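Local coordinates for protein endo-beta-1,2-glucanase (PDB 6IMV) that probably hydrolyses internal linkages of beta-1,2-glucans as a fungal endo-beta-1,2-glucanase, and binds sophorose, the beta-1,2-linked glucose disaccharide, at residues R129-W143 / Q149-P162. Numbering follows the deposited sequence.
Sequences RFNETYPGFGGFLPW and QDLTPTWDWNNRVP. With NAG (2-acetamido-2-deoxy-beta-D-glucopyranose), chain F; BGC (beta-D-glucopyranose), chain D.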
loop_
_atom_site.group_PDB
_atom_site.type_symbol
_atom_site.label_atom_id
_atom_site.label_comp_id
_atom_site.label_asym_id
_atom_site.label_seq_id
_atom_site.Cartn_x
_atom_site.Cartn_y
_atom_site.Cartn_z
ATOM N N ARG A 129 13.444 -8.519 -18.920
ATOM C CA ARG A 129 14.114 -9.835 -18.901
ATOM C C ARG A 129 13.147 -10.900 -18.361
ATOM O O ARG A 129 13.110 -12.031 -18.854
ATOM C CB ARG A 129 15.392 -9.809 -18.053
ATOM C CG ARG A 129 16.536 -8.989 -18.635
ATOM C CD ARG A 129 17.872 -9.278 -17.949
ATOM N NE ARG A 129 17.846 -9.139 -16.491
ATOM C CZ ARG A 129 17.969 -7.987 -15.826
ATOM N NH1 ARG A 129 18.119 -6.845 -16.484
ATOM N NH2 ARG A 129 17.960 -7.983 -14.501
ATOM N N PHE A 130 12.362 -10.537 -17.343
ATOM C CA PHE A 130 11.372 -11.446 -16.769
ATOM C C PHE A 130 10.299 -11.793 -17.808
ATOM O O PHE A 130 9.893 -12.950 -17.928
ATOM C CB PHE A 130 10.708 -10.842 -15.529
ATOM C CG PHE A 130 9.677 -11.753 -14.913
ATOM C CD1 PHE A 130 10.064 -12.846 -14.159
ATOM C CD2 PHE A 130 8.321 -11.534 -15.121
ATOM C CE1 PHE A 130 9.114 -13.699 -13.609
ATOM C CE2 PHE A 130 7.373 -12.386 -14.570
ATOM C CZ PHE A 130 7.772 -13.462 -13.812
ATOM N N ASN A 131 9.807 -10.776 -18.519
ATOM C CA ASN A 131 8.787 -10.964 -19.537
ATOM C C ASN A 131 9.291 -11.915 -20.635
ATOM O O ASN A 131 8.554 -12.775 -21.113
ATOM C CB ASN A 131 8.349 -9.627 -20.128
ATOM C CG ASN A 131 7.364 -9.778 -21.263
ATOM O OD1 ASN A 131 6.310 -10.392 -21.102
ATOM N ND2 ASN A 131 7.711 -9.206 -22.400
ATOM N N GLU A 132 10.550 -11.734 -21.034
ATOM C CA GLU A 132 11.200 -12.526 -22.070
ATOM C C GLU A 132 11.273 -14.000 -21.664
ATOM O O GLU A 132 10.989 -14.860 -22.465
ATOM C CB GLU A 132 12.608 -11.993 -22.314
ATOM C CG GLU A 132 13.279 -12.608 -23.517
ATOM C CD GLU A 132 14.608 -11.947 -23.829
ATOM O OE1 GLU A 132 15.039 -12.031 -25.000
ATOM O OE2 GLU A 132 15.206 -11.343 -22.895
ATOM N N THR A 133 11.687 -14.267 -20.422
ATOM C CA THR A 133 11.862 -15.628 -19.907
ATOM C C THR A 133 10.500 -16.253 -19.562
ATOM O O THR A 133 10.314 -17.461 -19.741
ATOM C CB THR A 133 12.785 -15.639 -18.681
ATOM O OG1 THR A 133 14.018 -15.039 -19.069
ATOM C CG2 THR A 133 13.039 -17.027 -18.135
ATOM N N TYR A 134 9.560 -15.439 -19.069
ATOM C CA TYR A 134 8.227 -15.924 -18.614
ATOM C C TYR A 134 7.120 -15.149 -19.328
ATOM O O TYR A 134 6.345 -14.417 -18.702
ATOM C CB TYR A 134 8.103 -15.836 -17.089
ATOM C CG TYR A 134 9.222 -16.481 -16.311
ATOM C CD1 TYR A 134 9.192 -17.826 -15.983
ATOM C CD2 TYR A 134 10.331 -15.743 -15.921
ATOM C CE1 TYR A 134 10.221 -18.415 -15.269
ATOM C CE2 TYR A 134 11.360 -16.316 -15.194
ATOM C CZ TYR A 134 11.309 -17.660 -14.870
ATOM O OH TYR A 134 12.333 -18.227 -14.167
ATOM N N PRO A 135 6.998 -15.290 -20.669
ATOM C CA PRO A 135 6.022 -14.512 -21.434
ATOM C C PRO A 135 4.558 -14.835 -21.089
ATOM O O PRO A 135 3.681 -14.024 -21.352
ATOM C CB PRO A 135 6.367 -14.869 -22.889
ATOM C CG PRO A 135 6.981 -16.253 -22.795
ATOM C CD PRO A 135 7.789 -16.199 -21.518
ATOM N N GLY A 136 4.317 -15.999 -20.479
ATOM C CA GLY A 136 2.973 -16.449 -20.091
ATOM C C GLY A 136 2.283 -15.528 -19.088
ATOM O O GLY A 136 1.049 -15.550 -18.968
ATOM N N PHE A 137 3.061 -14.723 -18.354
ATOM C CA PHE A 137 2.514 -13.767 -17.378
ATOM C C PHE A 137 1.910 -12.544 -18.078
ATOM O O PHE A 137 1.271 -11.732 -17.422
ATOM C CB PHE A 137 3.581 -13.354 -16.362
ATOM C CG PHE A 137 3.841 -14.413 -15.326
ATOM C CD1 PHE A 137 2.896 -14.688 -14.348
ATOM C CD2 PHE A 137 4.984 -15.195 -15.379
ATOM C CE1 PHE A 137 3.113 -15.685 -13.411
ATOM C CE2 PHE A 137 5.191 -16.203 -14.450
ATOM C CZ PHE A 137 4.261 -16.442 -13.466
ATOM N N GLY A 138 2.147 -12.406 -19.391
ATOM C CA GLY A 138 1.560 -11.328 -20.208
ATOM C C GLY A 138 1.947 -9.933 -19.730
ATOM O O GLY A 138 1.182 -9.003 -19.917
ATOM N N GLY A 139 3.130 -9.800 -19.112
ATOM C CA GLY A 139 3.688 -8.514 -18.685
ATOM C C GLY A 139 3.342 -8.142 -17.246
ATOM O O GLY A 139 3.765 -7.087 -16.756
ATOM N N PHE A 140 2.589 -9.012 -16.568
ATOM C CA PHE A 140 2.253 -8.892 -15.165
ATOM C C PHE A 140 3.303 -9.632 -14.337
ATOM O O PHE A 140 4.090 -10.415 -14.884
ATOM C CB PHE A 140 0.860 -9.475 -14.910
ATOM C CG PHE A 140 -0.245 -8.766 -15.648
ATOM C CD1 PHE A 140 -0.754 -7.567 -15.173
ATOM C CD2 PHE A 140 -0.776 -9.288 -16.817
ATOM C CE1 PHE A 140 -1.779 -6.916 -15.840
ATOM C CE2 PHE A 140 -1.798 -8.634 -17.484
ATOM C CZ PHE A 140 -2.300 -7.449 -16.995
ATOM N N LEU A 141 3.300 -9.385 -13.025
ATOM C CA LEU A 141 4.266 -9.997 -12.120
ATOM C C LEU A 141 3.548 -10.890 -11.112
ATOM O O LEU A 141 2.592 -10.467 -10.459
ATOM C CB LEU A 141 5.047 -8.912 -11.375
ATOM C CG LEU A 141 5.869 -7.952 -12.233
ATOM C CD1 LEU A 141 6.536 -6.909 -11.350
ATOM C CD2 LEU A 141 6.904 -8.695 -13.065
ATOM N N PRO A 142 4.044 -12.127 -10.897
ATOM C CA PRO A 142 3.621 -12.955 -9.775
ATOM C C PRO A 142 4.376 -12.474 -8.528
ATOM O O PRO A 142 5.112 -11.515 -8.618
ATOM C CB PRO A 142 4.107 -14.340 -10.206
ATOM C CG PRO A 142 5.412 -14.039 -10.893
ATOM C CD PRO A 142 5.150 -12.747 -11.642
ATOM N N TRP A 143 4.204 -13.151 -7.397
ATOM C CA TRP A 143 5.205 -13.067 -6.324
ATOM C C TRP A 143 6.516 -13.642 -6.869
ATOM O O TRP A 143 6.505 -14.680 -7.529
ATOM C CB TRP A 143 4.741 -13.806 -5.068
ATOM C CG TRP A 143 3.671 -13.090 -4.308
ATOM C CD1 TRP A 143 2.366 -12.940 -4.672
ATOM C CD2 TRP A 143 3.809 -12.431 -3.035
ATOM N NE1 TRP A 143 1.685 -12.238 -3.716
ATOM C CE2 TRP A 143 2.544 -11.906 -2.704
ATOM C CE3 TRP A 143 4.873 -12.238 -2.145
ATOM C CZ2 TRP A 143 2.320 -11.187 -1.531
ATOM C CZ3 TRP A 143 4.650 -11.529 -0.983
ATOM C CH2 TRP A 143 3.388 -11.013 -0.683
ATOM N N GLN A 149 20.017 -11.629 -10.053
ATOM C CA GLN A 149 19.920 -10.546 -11.038
ATOM C C GLN A 149 18.618 -10.685 -11.847
ATOM O O GLN A 149 17.943 -9.698 -12.117
ATOM C CB GLN A 149 21.187 -10.518 -11.899
ATOM C CG GLN A 149 21.235 -9.390 -12.927
ATOM C CD GLN A 149 21.191 -8.009 -12.315
ATOM O OE1 GLN A 149 21.425 -7.810 -11.119
ATOM N NE2 GLN A 149 20.871 -7.024 -13.141
ATOM N N ASP A 150 18.262 -11.913 -12.233
ATOM C CA ASP A 150 17.017 -12.166 -12.947
ATOM C C ASP A 150 15.944 -12.627 -11.959
ATOM O O ASP A 150 16.205 -13.460 -11.116
ATOM C CB ASP A 150 17.182 -13.225 -14.039
ATOM C CG ASP A 150 17.929 -12.751 -15.271
ATOM O OD1 ASP A 150 18.349 -11.585 -15.303
ATOM O OD2 ASP A 150 18.044 -13.551 -16.214
ATOM N N LEU A 151 14.726 -12.102 -12.127
ATOM C CA LEU A 151 13.552 -12.545 -11.393
ATOM C C LEU A 151 13.187 -13.982 -11.780
ATOM O O LEU A 151 13.273 -14.375 -12.951
ATOM C CB LEU A 151 12.363 -11.634 -11.706
ATOM C CG LEU A 151 12.459 -10.189 -11.224
ATOM C CD1 LEU A 151 11.167 -9.445 -11.508
ATOM C CD2 LEU A 151 12.824 -10.116 -9.756
ATOM N N THR A 152 12.737 -14.723 -10.766
ATOM C CA THR A 152 11.992 -15.960 -10.916
ATOM C C THR A 152 10.714 -15.846 -10.088
ATOM O O THR A 152 10.692 -15.160 -9.069
ATOM C CB THR A 152 12.824 -17.174 -10.475
ATOM O OG1 THR A 152 13.196 -16.998 -9.110
ATOM C CG2 THR A 152 14.067 -17.359 -11.318
ATOM N N PRO A 153 9.618 -16.529 -10.473
ATOM C CA PRO A 153 8.482 -16.665 -9.569
ATOM C C PRO A 153 8.957 -17.368 -8.287
ATOM O O PRO A 153 9.863 -18.202 -8.346
ATOM C CB PRO A 153 7.477 -17.526 -10.351
ATOM C CG PRO A 153 7.928 -17.435 -11.804
ATOM C CD PRO A 153 9.428 -17.231 -11.756
ATOM N N THR A 154 8.362 -17.032 -7.140
ATOM C CA THR A 154 8.546 -17.878 -5.964
ATOM C C THR A 154 7.913 -19.234 -6.294
ATOM O O THR A 154 7.099 -19.322 -7.211
ATOM C CB THR A 154 7.949 -17.264 -4.698
ATOM O OG1 THR A 154 6.529 -17.229 -4.827
ATOM C CG2 THR A 154 8.480 -15.882 -4.408
ATOM N N TRP A 155 8.316 -20.280 -5.570
ATOM C CA TRP A 155 7.862 -21.644 -5.832
ATOM C C TRP A 155 6.341 -21.691 -5.956
ATOM O O TRP A 155 5.811 -22.188 -6.947
ATOM C CB TRP A 155 8.319 -22.604 -4.738
ATOM C CG TRP A 155 7.661 -23.944 -4.849
ATOM C CD1 TRP A 155 6.698 -24.463 -4.031
ATOM C CD2 TRP A 155 7.894 -24.924 -5.874
ATOM N NE1 TRP A 155 6.336 -25.711 -4.463
ATOM C CE2 TRP A 155 7.054 -26.022 -5.589
ATOM C CE3 TRP A 155 8.725 -24.978 -6.998
ATOM C CZ2 TRP A 155 7.036 -27.163 -6.387
ATOM C CZ3 TRP A 155 8.705 -26.108 -7.788
ATOM C CH2 TRP A 155 7.874 -27.189 -7.481
ATOM N N ASP A 156 5.664 -21.153 -4.938
ATOM C CA ASP A 156 4.209 -21.183 -4.838
ATOM C C ASP A 156 3.546 -20.431 -6.000
ATOM O O ASP A 156 2.368 -20.630 -6.247
ATOM C CB ASP A 156 3.719 -20.574 -3.518
ATOM C CG ASP A 156 3.460 -21.581 -2.415
ATOM O OD1 ASP A 156 3.474 -22.792 -2.700
ATOM O OD2 ASP A 156 3.265 -21.141 -1.264
ATOM N N TRP A 157 4.276 -19.530 -6.675
ATOM C CA TRP A 157 3.655 -18.633 -7.638
ATOM C C TRP A 157 4.090 -18.927 -9.078
ATOM O O TRP A 157 3.734 -18.189 -9.985
ATOM C CB TRP A 157 3.886 -17.184 -7.210
ATOM C CG TRP A 157 2.978 -16.821 -6.075
ATOM C CD1 TRP A 157 3.214 -17.013 -4.745
ATOM C CD2 TRP A 157 1.646 -16.287 -6.172
ATOM N NE1 TRP A 157 2.137 -16.603 -4.005
ATOM C CE2 TRP A 157 1.158 -16.153 -4.853
ATOM C CE3 TRP A 157 0.822 -15.906 -7.235
ATOM C CZ2 TRP A 157 -0.115 -15.652 -4.577
ATOM C CZ3 TRP A 157 -0.430 -15.397 -6.963
ATOM C CH2 TRP A 157 -0.893 -15.278 -5.649
ATOM N N ASN A 158 4.764 -20.060 -9.305
ATOM C CA ASN A 158 4.895 -20.583 -10.661
ATOM C C ASN A 158 3.492 -20.727 -11.249
ATOM O O ASN A 158 2.621 -21.253 -10.602
ATOM C CB ASN A 158 5.651 -21.909 -10.705
ATOM C CG ASN A 158 7.121 -21.724 -10.412
ATOM O OD1 ASN A 158 7.834 -21.104 -11.199
ATOM N ND2 ASN A 158 7.571 -22.208 -9.265
ATOM N N ASN A 159 3.288 -20.194 -12.457
ATOM C CA ASN A 159 2.042 -20.368 -13.220
ATOM C C ASN A 159 0.816 -19.795 -12.489
ATOM O O ASN A 159 -0.310 -20.228 -12.718
ATOM C CB ASN A 159 1.831 -21.846 -13.559
ATOM C CG ASN A 159 2.958 -22.385 -14.405
ATOM O OD1 ASN A 159 3.386 -21.734 -15.359
ATOM N ND2 ASN A 159 3.475 -23.538 -14.029
ATOM N N ARG A 160 1.026 -18.797 -11.628
ATOM C CA ARG A 160 -0.067 -18.157 -10.890
ATOM C C ARG A 160 0.220 -16.659 -10.852
ATOM O O ARG A 160 1.380 -16.283 -10.602
ATOM C CB ARG A 160 -0.169 -18.690 -9.455
ATOM C CG ARG A 160 -0.527 -20.164 -9.337
ATOM C CD ARG A 160 -0.411 -20.681 -7.916
ATOM N NE ARG A 160 -1.462 -20.140 -7.059
ATOM C CZ ARG A 160 -1.275 -19.362 -5.991
ATOM N NH1 ARG A 160 -0.061 -19.140 -5.521
ATOM N NH2 ARG A 160 -2.318 -18.814 -5.393
ATOM N N VAL A 161 -0.815 -15.822 -11.091
ATOM C CA VAL A 161 -0.622 -14.383 -11.098
ATOM C C VAL A 161 -1.821 -13.695 -10.440
ATOM O O VAL A 161 -2.972 -14.013 -10.742
ATOM C CB VAL A 161 -0.323 -13.857 -12.517
ATOM C CG1 VAL A 161 -1.489 -14.067 -13.479
ATOM C CG2 VAL A 161 0.096 -12.393 -12.497
ATOM N N PRO A 162 -1.578 -12.760 -9.488
ATOM C CA PRO A 162 -2.647 -12.079 -8.764
ATOM C C PRO A 162 -3.001 -10.726 -9.395
ATOM O O PRO A 162 -2.093 -9.905 -9.685
ATOM C CB PRO A 162 -1.982 -11.882 -7.396
ATOM C CG PRO A 162 -0.545 -11.535 -7.744
ATOM C CD PRO A 162 -0.250 -12.333 -9.006
HETATM C C1 NAG F . 6.882 -9.278 -23.561
HETATM C C2 NAG F . 7.064 -8.061 -24.439
HETATM C C3 NAG F . 6.229 -8.220 -25.701
HETATM C C4 NAG F . 6.553 -9.527 -26.410
HETATM C C5 NAG F . 6.406 -10.653 -25.408
HETATM C C6 NAG F . 6.698 -12.034 -25.986
HETATM C C7 NAG F . 7.351 -5.792 -23.570
HETATM C C8 NAG F . 6.699 -4.712 -22.762
HETATM N N2 NAG F . 6.648 -6.897 -23.701
HETATM O O3 NAG F . 6.473 -7.108 -26.544
HETATM O O4 NAG F . 5.646 -9.740 -27.502
HETATM O O5 NAG F . 7.299 -10.389 -24.332
HETATM O O6 NAG F . 8.103 -12.268 -25.835
HETATM O O7 NAG F . 8.439 -5.631 -24.077
HETATM C C2 BGC D . -2.943 -9.984 -1.066
HETATM C C3 BGC D . -2.000 -10.082 -2.260
HETATM C C4 BGC D . -1.984 -11.508 -2.799
HETATM C C5 BGC D . -3.418 -11.912 -3.137
HETATM C C6 BGC D . -3.588 -13.321 -3.662
HETATM C C1 BGC D . -4.317 -10.504 -1.453
HETATM O O2 BGC D . -3.110 -8.625 -0.683
HETATM O O3 BGC D . -0.673 -9.706 -1.904
HETATM O O4 BGC D . -1.176 -11.560 -3.965
HETATM O O5 BGC D . -4.235 -11.816 -1.978
HETATM O O6 BGC D . -3.107 -14.230 -2.698
HETATM O O HOH W 1 15.343 -14.596 -16.724
HETATM O O HOH W 2 14.828 -16.845 -14.740
#
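D150 OD1 receives R129 NE at 2.8 Å in a salt bridge, the nitrogen coming from above the carboxylate plane rather than within it. A bend at chi3 (-53°) turns the R129 guanidinium so that NH2, in its own plane, also reaches Q149 O at 2.9 Å. The other carboxylate oxygen, D150 OD2, takes a water that also binds T133 OG1, so two direct bonds and one through water join the end of helix 112-133 to 149-162.

Next to these polar links the contact becomes aromatic and apolar. F130 CD1 rests on L151 CB (3.6 Å), and P153 CD sits over one face of the Y134 ring, 3.9 Å from its centroid, in a CH-pi contact; T133 CG2 lies over the opposite face. The F137 ring turns its edge to V161 CB and R160 O, with F137 CE1 3.4 Å from the latter; P153 CG also touches the ring, and P142 CD lies over the centre of its face.

Farther along, T154 N donates to W143 O (3.0 Å), next to the antiparallel pairing of strands 144-145 and 152-153. W143 CB and CD1 lie over one face of W157, W143 CD1 coming within 3.4 Å of W157 CE2, with the five-membered rings inclined at 32°. R160 NH1 sits over the opposite face, so the W157 indole is sandwiched; R160 NE is paired in turn with E240. The packing is consistent with W143 being held in place to bond the sugar: its NE1 donates to O4 of a bound glucose, nearly straight at 176°, and D165 also hydrogen-bonds that sugar. Tryptophans commonly line sugar-binding sites in glycoside hydrolases, here through ring edges and an indole N-H rather than a stacked face.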